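Local coordinates for HIT domain-containing protein (Sulfolobus tokodaii, PDB 2EO4) that probably binds nucleotides and splits their phosphate linkages through a histidine intermediate, perhaps as an adenylylsulfatase, and carries a bound zinc ion, at residues Y14-D19 with A24-Y29; G34-I39 with K63-G68; A56-V61 with F93-H98; L67-A72 with I99-E104. All blocks are in the same frame, centred on the assembly; numbering follows the deposited sequence.

Contact 1 (Y14-D19 with A24-Y29)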
# COMPACT_ATOMS: atom_id res chain seq x y z
N TYR A 14 -9.49 1.37 19.33
CA TYR A 14 -8.27 1.25 20.11
C TYR A 14 -7.05 1.79 19.37
O TYR A 14 -6.56 1.18 18.43
CB TYR A 14 -8.01 -0.22 20.49
CG TYR A 14 -8.95 -0.75 21.55
CD1 TYR A 14 -10.28 -1.04 21.25
CD2 TYR A 14 -8.51 -0.94 22.86
CE1 TYR A 14 -11.16 -1.50 22.23
CE2 TYR A 14 -9.38 -1.40 23.85
CZ TYR A 14 -10.70 -1.68 23.53
OH TYR A 14 -11.56 -2.13 24.50
N PHE A 15 -6.57 2.95 19.80
CA PHE A 15 -5.41 3.59 19.18
C PHE A 15 -4.10 2.92 19.59
O PHE A 15 -3.89 2.62 20.77
CB PHE A 15 -5.31 5.07 19.58
CG PHE A 15 -6.38 5.94 18.99
CD1 PHE A 15 -7.70 5.83 19.41
CD2 PHE A 15 -6.05 6.88 18.01
CE1 PHE A 15 -8.68 6.66 18.88
CE2 PHE A 15 -7.03 7.71 17.47
CZ PHE A 15 -8.35 7.60 17.90
N VAL A 16 -3.21 2.71 18.62
CA VAL A 16 -1.90 2.14 18.92
C VAL A 16 -0.84 3.19 18.54
O VAL A 16 0.33 3.05 18.88
CB VAL A 16 -1.62 0.82 18.16
CG1 VAL A 16 -2.62 -0.25 18.62
CG2 VAL A 16 -1.71 1.03 16.65
N TYR A 17 -1.29 4.23 17.84
CA TYR A 17 -0.42 5.33 17.44
C TYR A 17 -1.24 6.57 17.15
O TYR A 17 -2.34 6.49 16.60
CB TYR A 17 0.38 4.99 16.17
CG TYR A 17 1.23 6.16 15.69
CD1 TYR A 17 2.50 6.39 16.22
CD2 TYR A 17 0.73 7.08 14.76
CE1 TYR A 17 3.26 7.49 15.83
CE2 TYR A 17 1.48 8.19 14.36
CZ TYR A 17 2.74 8.39 14.91
OH TYR A 17 3.49 9.48 14.53
N GLU A 18 -0.71 7.72 17.53
CA GLU A 18 -1.42 8.96 17.26
C GLU A 18 -0.52 10.17 17.40
O GLU A 18 0.33 10.23 18.30
CB GLU A 18 -2.63 9.11 18.20
CG GLU A 18 -3.42 10.41 17.99
CD GLU A 18 -4.67 10.51 18.85
OE1 GLU A 18 -4.73 9.85 19.91
OE2 GLU A 18 -5.60 11.26 18.48
N ASP A 19 -0.66 11.10 16.47
CA ASP A 19 0.06 12.36 16.51
C ASP A 19 -0.93 13.42 16.06
O ASP A 19 -2.13 13.14 15.97
CB ASP A 19 1.34 12.35 15.63
CG ASP A 19 1.07 12.07 14.17
OD1 ASP A 19 0.08 12.58 13.61
OD2 ASP A 19 1.89 11.34 13.56
N ALA A 24 -3.25 5.31 14.16
CA ALA A 24 -3.28 3.90 13.77
C ALA A 24 -4.24 3.29 14.78
O ALA A 24 -4.09 3.50 15.99
CB ALA A 24 -1.90 3.28 13.89
N ILE A 25 -5.22 2.55 14.29
CA ILE A 25 -6.24 1.95 15.15
C ILE A 25 -6.39 0.47 14.85
O ILE A 25 -6.31 0.06 13.70
CB ILE A 25 -7.59 2.65 14.90
CG1 ILE A 25 -7.45 4.15 15.20
CG2 ILE A 25 -8.69 2.02 15.74
CD1 ILE A 25 -8.43 5.02 14.44
N LEU A 26 -6.61 -0.34 15.88
CA LEU A 26 -6.80 -1.77 15.67
C LEU A 26 -8.09 -1.98 14.88
O LEU A 26 -9.09 -1.30 15.13
CB LEU A 26 -6.90 -2.52 17.00
CG LEU A 26 -5.63 -2.65 17.84
CD1 LEU A 26 -5.95 -3.36 19.15
CD2 LEU A 26 -4.58 -3.41 17.06
N ASP A 27 -8.05 -2.89 13.92
CA ASP A 27 -9.23 -3.20 13.12
C ASP A 27 -10.22 -3.91 14.05
O ASP A 27 -9.83 -4.81 14.79
CB ASP A 27 -8.86 -4.11 11.95
CG ASP A 27 -9.99 -4.27 10.94
OD1 ASP A 27 -11.09 -4.71 11.32
OD2 ASP A 27 -9.77 -3.94 9.76
N LYS A 28 -11.48 -3.50 14.02
CA LYS A 28 -12.49 -4.12 14.88
C LYS A 28 -12.81 -5.57 14.49
O LYS A 28 -13.15 -6.38 15.34
CB LYS A 28 -13.78 -3.29 14.88
CG LYS A 28 -14.88 -3.86 15.77
CD LYS A 28 -16.11 -2.96 15.81
CE LYS A 28 -17.21 -3.57 16.66
NZ LYS A 28 -18.42 -2.70 16.78
N TYR A 29 -12.70 -5.88 13.20
CA TYR A 29 -12.97 -7.24 12.71
C TYR A 29 -11.71 -7.69 11.97
O TYR A 29 -11.72 -7.91 10.76
CB TYR A 29 -14.16 -7.20 11.73
CG TYR A 29 -15.40 -6.53 12.29
CD1 TYR A 29 -16.32 -7.25 13.05
CD2 TYR A 29 -15.66 -5.19 12.03
CE1 TYR A 29 -17.47 -6.64 13.56
CE2 TYR A 29 -16.81 -4.57 12.53
CZ TYR A 29 -17.71 -5.30 13.28
OH TYR A 29 -18.85 -4.69 13.75
O HOH W 1 -10.20 -0.74 17.58
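V16 and Y17 both face A24 across the hairpin. A24 O takes V16 N at 2.9 Å, almost straight at 172°, and a weak second bond from Y17 N at 3.4 Å. A24 N in turn gives to Y17 O at 2.9 Å. Two residues against one make a classic beta bulge. Past it F15 and I25 form a non-hydrogen-bonded antiparallel pair, and L26 N closes on Y14 O at 3.0 Å. A water carries the pairing one step further, accepting from Y14 N and donating to L26 O.

The apolar contacts divide between two faces. F15 and I25 run side by side, with I25 CG1 4.2 Å from the ring centroid of F15, over the middle of one face: a CH-pi contact. On the other side A24 CB touches both Y17 CB and V16 CG2, each 3.6 Å away. With chi1 at -64°, V16 CG1 lies beside its backbone N and meets L26 CG at 3.9 Å, the two side chains crossing nearly at right angles; I132 of helix 122-143 packs on both. With V16 cut back to an alanine, A24 CB and L26 CG would each lose a methyl partner, and the packing under I132 is likely to become less close. A24 O, shared by V16 N and Y17 N, thus absorbs the bulge's extra residue, while V16 and L26 offer methyl groups to helix 122-143.

Contact 2 (G34-I39 with K63-G68)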
# COMPACT_ATOMS: atom_id res chain seq x y z
N GLY A 34 -3.53 -8.59 15.29
CA GLY A 34 -2.76 -7.36 15.18
C GLY A 34 -3.11 -6.49 13.99
O GLY A 34 -2.50 -5.44 13.79
N HIS A 35 -4.09 -6.92 13.20
CA HIS A 35 -4.54 -6.17 12.02
C HIS A 35 -4.83 -4.73 12.46
O HIS A 35 -5.65 -4.50 13.36
CB HIS A 35 -5.80 -6.84 11.46
CG HIS A 35 -6.32 -6.22 10.19
ND1 HIS A 35 -7.39 -6.75 9.50
CD2 HIS A 35 -5.94 -5.12 9.50
CE1 HIS A 35 -7.65 -5.99 8.44
NE2 HIS A 35 -6.78 -5.00 8.42
N THR A 36 -4.16 -3.78 11.83
CA THR A 36 -4.29 -2.37 12.17
C THR A 36 -4.52 -1.49 10.94
O THR A 36 -4.12 -1.85 9.83
CB THR A 36 -3.02 -1.89 12.90
OG1 THR A 36 -2.92 -2.59 14.15
CG2 THR A 36 -3.05 -0.39 13.16
N LEU A 37 -5.17 -0.35 11.16
CA LEU A 37 -5.44 0.59 10.09
C LEU A 37 -4.72 1.90 10.40
O LEU A 37 -4.83 2.42 11.50
CB LEU A 37 -6.94 0.83 9.98
CG LEU A 37 -7.72 -0.49 10.00
CD1 LEU A 37 -9.18 -0.25 10.28
CD2 LEU A 37 -7.51 -1.20 8.67
N VAL A 38 -3.97 2.41 9.43
CA VAL A 38 -3.25 3.67 9.61
C VAL A 38 -4.02 4.70 8.81
O VAL A 38 -4.29 4.50 7.63
CB VAL A 38 -1.80 3.58 9.09
CG1 VAL A 38 -1.09 4.91 9.34
CG2 VAL A 38 -1.07 2.45 9.79
N ILE A 39 -4.36 5.80 9.45
CA ILE A 39 -5.15 6.82 8.77
C ILE A 39 -4.73 8.26 9.00
O ILE A 39 -4.16 8.60 10.05
CB ILE A 39 -6.63 6.76 9.21
CG1 ILE A 39 -6.73 7.15 10.69
CG2 ILE A 39 -7.18 5.36 9.02
CD1 ILE A 39 -8.15 7.33 11.19
N LYS A 63 5.38 2.94 7.99
CA LYS A 63 6.62 2.21 8.27
C LYS A 63 6.81 2.01 9.78
O LYS A 63 7.05 0.89 10.24
CB LYS A 63 7.85 2.95 7.73
CG LYS A 63 9.16 2.22 8.06
CD LYS A 63 10.40 2.96 7.55
CE LYS A 63 11.67 2.24 8.01
NZ LYS A 63 12.93 2.86 7.47
N LEU A 64 6.70 3.09 10.54
CA LEU A 64 6.87 3.01 11.99
C LEU A 64 5.90 2.03 12.64
O LEU A 64 6.31 1.15 13.41
CB LEU A 64 6.68 4.40 12.62
CG LEU A 64 6.65 4.43 14.16
CD1 LEU A 64 7.95 3.88 14.71
CD2 LEU A 64 6.41 5.85 14.64
N VAL A 65 4.62 2.19 12.35
CA VAL A 65 3.61 1.32 12.93
C VAL A 65 3.81 -0.13 12.50
O VAL A 65 3.64 -1.04 13.31
CB VAL A 65 2.19 1.80 12.55
CG1 VAL A 65 1.14 0.83 13.10
CG2 VAL A 65 1.97 3.20 13.11
N SER A 66 4.19 -0.35 11.24
CA SER A 66 4.43 -1.70 10.75
C SER A 66 5.58 -2.34 11.53
O SER A 66 5.49 -3.49 11.96
CB SER A 66 4.76 -1.69 9.25
OG SER A 66 3.62 -1.32 8.48
N LEU A 67 6.67 -1.59 11.71
CA LEU A 67 7.80 -2.13 12.47
C LEU A 67 7.34 -2.47 13.88
O LEU A 67 7.70 -3.52 14.42
CB LEU A 67 8.94 -1.11 12.52
CG LEU A 67 9.76 -0.96 11.23
CD1 LEU A 67 10.68 0.25 11.32
CD2 LEU A 67 10.57 -2.24 11.00
N GLY A 68 6.54 -1.59 14.46
CA GLY A 68 6.03 -1.82 15.81
C GLY A 68 5.19 -3.07 15.92
O GLY A 68 5.36 -3.87 16.83
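V65 is the one residue of helix segment 63-68 that meets strand segment 34-39, and its CG1 does all the touching. That methyl group lies 4.3 Å from V38 CG2 and 4.4 Å from T36 CG2, so it sits loosely over two residues that are alternate along the strand and point the same way. V65 CG1 is set anti to its backbone N (chi1 177°), which carries it forward to the sheet. The contact is wholly apolar, with no hydrogen bond from helix to strand.

One side-chain hydrogen bond lies within the strand segment. T36 OG1 donates to G34 O at 2.9 Å from above the carbonyl plane, which turns the hydroxyl back along its own chain and leaves CG2 to face V65.

A24 packs on both T36 and V65, while I99 reaches V38 and V65 from the neighbouring strand. On the outer side of the helix, L48 of the second subunit packs on S66 and L67, and K63 NZ bonds to A50 O of that subunit. A long helix laid across an antiparallel sheet in this way is typical of the alpha+beta fold of HIT proteins.

Contact 3 (A56-V61 with F93-H98). With ZN (zinc ion), chain B; PO4 (phosphate ion), chain C.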
# COMPACT_ATOMS: atom_id res chain seq x y z
N ALA A 56 2.95 11.46 1.77
CA ALA A 56 4.35 11.29 2.14
C ALA A 56 4.49 10.97 3.63
O ALA A 56 5.23 10.05 4.00
CB ALA A 56 5.14 12.56 1.80
N GLU A 57 3.79 11.71 4.47
CA GLU A 57 3.85 11.48 5.90
C GLU A 57 3.15 10.18 6.26
O GLU A 57 3.57 9.48 7.18
CB GLU A 57 3.21 12.65 6.66
CG GLU A 57 3.38 12.58 8.17
CD GLU A 57 4.82 12.35 8.60
OE1 GLU A 57 5.73 13.00 8.03
OE2 GLU A 57 5.04 11.54 9.53
N LEU A 58 2.09 9.86 5.53
CA LEU A 58 1.35 8.62 5.77
C LEU A 58 2.29 7.43 5.58
O LEU A 58 2.28 6.48 6.36
CB LEU A 58 0.17 8.51 4.80
CG LEU A 58 -0.64 7.21 4.84
CD1 LEU A 58 -1.28 7.04 6.21
CD2 LEU A 58 -1.72 7.24 3.76
N ALA A 59 3.10 7.49 4.53
CA ALA A 59 4.03 6.40 4.25
C ALA A 59 5.02 6.20 5.40
O ALA A 59 5.37 5.07 5.73
CB ALA A 59 4.79 6.69 2.96
N LYS A 60 5.45 7.30 6.00
CA LYS A 60 6.40 7.24 7.10
C LYS A 60 5.75 6.67 8.36
O LYS A 60 6.38 5.91 9.10
CB LYS A 60 6.96 8.64 7.39
CG LYS A 60 7.71 9.23 6.20
CD LYS A 60 8.19 10.64 6.48
CE LYS A 60 8.80 11.26 5.23
NZ LYS A 60 9.30 12.64 5.47
N VAL A 61 4.50 7.03 8.60
CA VAL A 61 3.78 6.52 9.76
C VAL A 61 3.54 5.02 9.57
O VAL A 61 3.69 4.23 10.50
CB VAL A 61 2.42 7.24 9.95
CG1 VAL A 61 1.61 6.56 11.04
CG2 VAL A 61 2.66 8.70 10.32
N PHE A 93 -14.99 4.83 3.33
CA PHE A 93 -14.46 5.87 2.47
C PHE A 93 -13.74 7.02 3.15
O PHE A 93 -14.10 8.20 3.02
CB PHE A 93 -15.58 6.34 1.55
CG PHE A 93 -16.10 5.24 0.67
CD1 PHE A 93 -15.43 4.90 -0.50
CD2 PHE A 93 -17.17 4.45 1.08
CE1 PHE A 93 -15.81 3.79 -1.25
CE2 PHE A 93 -17.56 3.34 0.34
CZ PHE A 93 -16.88 3.00 -0.83
N HIS A 94 -12.70 6.64 3.89
CA HIS A 94 -11.80 7.53 4.61
C HIS A 94 -10.49 6.79 4.41
O HIS A 94 -10.32 5.67 4.89
CB HIS A 94 -12.13 7.58 6.10
CG HIS A 94 -11.20 8.44 6.90
ND1 HIS A 94 -11.61 9.58 7.57
CD2 HIS A 94 -9.87 8.33 7.14
CE1 HIS A 94 -10.58 10.13 8.18
NE2 HIS A 94 -9.51 9.39 7.94
N LEU A 95 -9.57 7.41 3.67
CA LEU A 95 -8.27 6.80 3.37
C LEU A 95 -7.62 6.10 4.55
O LEU A 95 -7.38 6.70 5.60
CB LEU A 95 -7.31 7.87 2.83
CG LEU A 95 -5.83 7.51 2.65
CD1 LEU A 95 -5.66 6.27 1.79
CD2 LEU A 95 -5.13 8.70 2.01
N HIS A 96 -7.35 4.81 4.38
CA HIS A 96 -6.69 4.04 5.42
C HIS A 96 -5.87 2.94 4.79
O HIS A 96 -6.23 2.38 3.75
CB HIS A 96 -7.70 3.43 6.41
CG HIS A 96 -8.72 2.54 5.78
ND1 HIS A 96 -9.71 3.01 4.95
CD2 HIS A 96 -8.95 1.21 5.93
CE1 HIS A 96 -10.51 2.01 4.61
NE2 HIS A 96 -10.07 0.91 5.20
N VAL A 97 -4.74 2.65 5.44
CA VAL A 97 -3.84 1.60 4.98
C VAL A 97 -3.93 0.44 5.95
O VAL A 97 -3.82 0.63 7.16
CB VAL A 97 -2.38 2.11 4.95
CG1 VAL A 97 -1.43 0.96 4.61
CG2 VAL A 97 -2.24 3.23 3.93
N HIS A 98 -4.15 -0.76 5.41
CA HIS A 98 -4.24 -1.96 6.23
C HIS A 98 -2.84 -2.52 6.47
O HIS A 98 -2.03 -2.56 5.56
CB HIS A 98 -5.03 -3.05 5.51
CG HIS A 98 -6.47 -2.73 5.28
ND1 HIS A 98 -7.47 -3.15 6.13
CD2 HIS A 98 -7.09 -2.07 4.27
CE1 HIS A 98 -8.64 -2.76 5.65
NE2 HIS A 98 -8.44 -2.10 4.53
ZN ZN B . -13.53 10.41 7.70
P PO4 C . -11.58 -1.20 3.24
O1 PO4 C . -11.27 -1.29 4.69
O2 PO4 C . -10.32 -1.11 2.46
O3 PO4 C . -12.33 -2.43 2.83
O4 PO4 C . -12.41 0.00 2.98
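L58 reaches from helix 52-72 to the histidine triad through a single methyl: its CD2 lies 4.0 Å from V97 CG2, and it meets L95 CD2 tip to tip at 4.1 Å. These two apolar residues alternate with the three histidines.

On H96, CB leaves the backbone away from the helix and packs against I39. At CG the ring stands between the backbone N and the carbonyl carbon (chi1 58°), and ND1 donates to H94 O at 2.7 Å. CE1 passes 3.2 Å from O4 of the bound phosphate and CD2 3.6 Å from its O1. At the tip NE2 gives a nearly straight bond of 2.6 Å to phosphate O1, which lies in the ring plane. A leucine in place of H96 has no N-H, so H94 O would lose this partner and the anion is likely to be held less firmly, with H98 NE2 the triad's one remaining donor.

H98 NE2 adds a bond to phosphate O2 at 3.0 Å and a weak one to O1, and V91 N, I92 N and N83 ND2 grip the ion. H94 turns elsewhere: its ND1 binds zinc at 2.1 Å, with C1, C4 and H43 completing the site. The H94 carbonyl probably fixes the H96 ring so that NE2 faces the anion, as suits the nucleophile predicted at this position, with the phosphate probably marking where a substrate phosphate would lie.

Contact 4 (L67-A72 with I99-E104); sequences LGIKDA and IIPTWE
The puckered ring of P101 meets the helix through its CG, on which I69 CG2 rests at 3.6 Å, the two side chains crossing at about a right angle. The flat indole of W103 is tied down by NE1 to V73 O just beyond the helix segment.

I69 divides its two branches between two residues of the strand. CG2 goes to P101. CG1 lies anti to the carbonyl carbon (chi1 -66°), and the extended chain beyond it carries CD1 obliquely over I99. There CD1 is 3.9 Å from I99 CG2 and 4.1 Å from I99 CD1, so it sits across both arms of the branched side chain.

Between I99 and P101 the strand turns I100 to the other face of the sheet. I132 of helix 122-143 packs on I69 as well, while I99 also touches L80 of strand 77-84. Farther along, E104 makes a salt bridge to R86 of the second subunit.

No hydrogen bond links the two segments; the contact rests on methyl and ring carbons of I69, I99 and P101, so its cohesion is apolar packing.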
# COMPACT_ATOMS: atom_id res chain seq x y z
N LEU A 67 6.67 -1.59 11.71
CA LEU A 67 7.80 -2.13 12.47
C LEU A 67 7.34 -2.47 13.88
O LEU A 67 7.70 -3.52 14.42
CB LEU A 67 8.94 -1.11 12.52
CG LEU A 67 9.76 -0.96 11.23
CD1 LEU A 67 10.68 0.25 11.32
CD2 LEU A 67 10.57 -2.24 11.00
N GLY A 68 6.54 -1.59 14.46
CA GLY A 68 6.03 -1.82 15.81
C GLY A 68 5.19 -3.07 15.92
O GLY A 68 5.36 -3.87 16.83
N ILE A 69 4.25 -3.24 14.99
CA ILE A 69 3.39 -4.41 15.00
C ILE A 69 4.17 -5.70 14.78
O ILE A 69 3.96 -6.69 15.48
CB ILE A 69 2.28 -4.30 13.93
CG1 ILE A 69 1.33 -3.15 14.28
CG2 ILE A 69 1.51 -5.62 13.83
CD1 ILE A 69 0.32 -2.82 13.18
N LYS A 70 5.08 -5.69 13.80
CA LYS A 70 5.86 -6.89 13.51
C LYS A 70 6.60 -7.36 14.75
O LYS A 70 6.66 -8.55 15.05
CB LYS A 70 6.86 -6.63 12.38
CG LYS A 70 7.64 -7.88 12.00
CD LYS A 70 8.65 -7.64 10.88
CE LYS A 70 9.39 -8.93 10.55
NZ LYS A 70 10.49 -8.73 9.58
N ASP A 71 7.17 -6.41 15.48
CA ASP A 71 7.91 -6.72 16.69
C ASP A 71 6.98 -7.23 17.79
O ASP A 71 7.25 -8.26 18.41
CB ASP A 71 8.65 -5.47 17.18
CG ASP A 71 9.44 -5.72 18.45
OD1 ASP A 71 10.39 -6.53 18.41
OD2 ASP A 71 9.11 -5.10 19.49
N ALA A 72 5.88 -6.52 18.01
CA ALA A 72 4.91 -6.87 19.04
C ALA A 72 4.28 -8.26 18.92
O ALA A 72 4.18 -8.98 19.91
CB ALA A 72 3.82 -5.81 19.11
N ILE A 99 -2.58 -2.95 7.71
CA ILE A 99 -1.32 -3.62 8.04
C ILE A 99 -1.83 -4.94 8.60
O ILE A 99 -2.39 -4.98 9.70
CB ILE A 99 -0.51 -2.89 9.14
CG1 ILE A 99 -0.12 -1.49 8.67
CG2 ILE A 99 0.77 -3.68 9.44
CD1 ILE A 99 0.61 -0.66 9.74
N ILE A 100 -1.66 -6.00 7.83
CA ILE A 100 -2.13 -7.33 8.20
C ILE A 100 -0.95 -8.28 8.43
O ILE A 100 -0.27 -8.68 7.48
CB ILE A 100 -3.04 -7.90 7.08
CG1 ILE A 100 -4.20 -6.93 6.84
CG2 ILE A 100 -3.56 -9.28 7.47
CD1 ILE A 100 -5.09 -7.31 5.65
N PRO A 101 -0.69 -8.64 9.69
CA PRO A 101 0.42 -9.54 10.02
C PRO A 101 0.26 -10.97 9.52
O PRO A 101 -0.85 -11.50 9.43
CB PRO A 101 0.46 -9.50 11.56
CG PRO A 101 -0.12 -8.14 11.88
CD PRO A 101 -1.28 -8.08 10.91
N THR A 102 1.39 -11.59 9.19
CA THR A 102 1.39 -12.97 8.73
C THR A 102 2.51 -13.73 9.44
O THR A 102 3.44 -13.13 9.96
CB THR A 102 1.61 -13.07 7.19
OG1 THR A 102 2.90 -12.54 6.85
CG2 THR A 102 0.54 -12.29 6.45
N TRP A 103 2.39 -15.05 9.46
CA TRP A 103 3.38 -15.91 10.10
C TRP A 103 3.60 -17.14 9.22
O TRP A 103 2.68 -17.58 8.53
CB TRP A 103 2.89 -16.38 11.47
CG TRP A 103 2.71 -15.27 12.46
CD1 TRP A 103 3.62 -14.83 13.38
CD2 TRP A 103 1.55 -14.45 12.62
NE1 TRP A 103 3.10 -13.78 14.09
CE2 TRP A 103 1.83 -13.53 13.65
CE3 TRP A 103 0.30 -14.41 11.99
CZ2 TRP A 103 0.90 -12.57 14.07
CZ3 TRP A 103 -0.63 -13.46 12.41
CH2 TRP A 103 -0.32 -12.55 13.44
N GLU A 104 4.80 -17.69 9.25
CA GLU A 104 5.08 -18.87 8.47
C GLU A 104 4.46 -20.07 9.18
O GLU A 104 4.16 -21.09 8.57
CB GLU A 104 6.59 -19.04 8.28
CG GLU A 104 7.10 -18.26 7.07
CD GLU A 104 8.59 -18.04 7.09
OE1 GLU A 104 9.33 -18.98 7.44
OE2 GLU A 104 9.03 -16.92 6.74

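Overall arrangement
Helix 52-72 lies along one face of the antiparallel sheet, and contacts 3, 2 and 4 follow one another along it, the centres of contacts 3 and 4 about 17 Å apart. Contact 1 builds the first hairpin; its strand 22-26 pairs with strand 36-40 of contact 2 through I25 O to L37 N (2.8 Å). Strand 36-40 then joins strand 97-102 through V38 N to V97 O (2.9 Å) and T36 O to I99 N (2.8 Å). On the sheet's other face H35 NE2 meets H98 ND1 at 3.0 Å, tying contact 2 to the phosphate site of contact 3. The zinc held by H94 of contact 3 lies about 10 Å from the I25 side chain in contact 1.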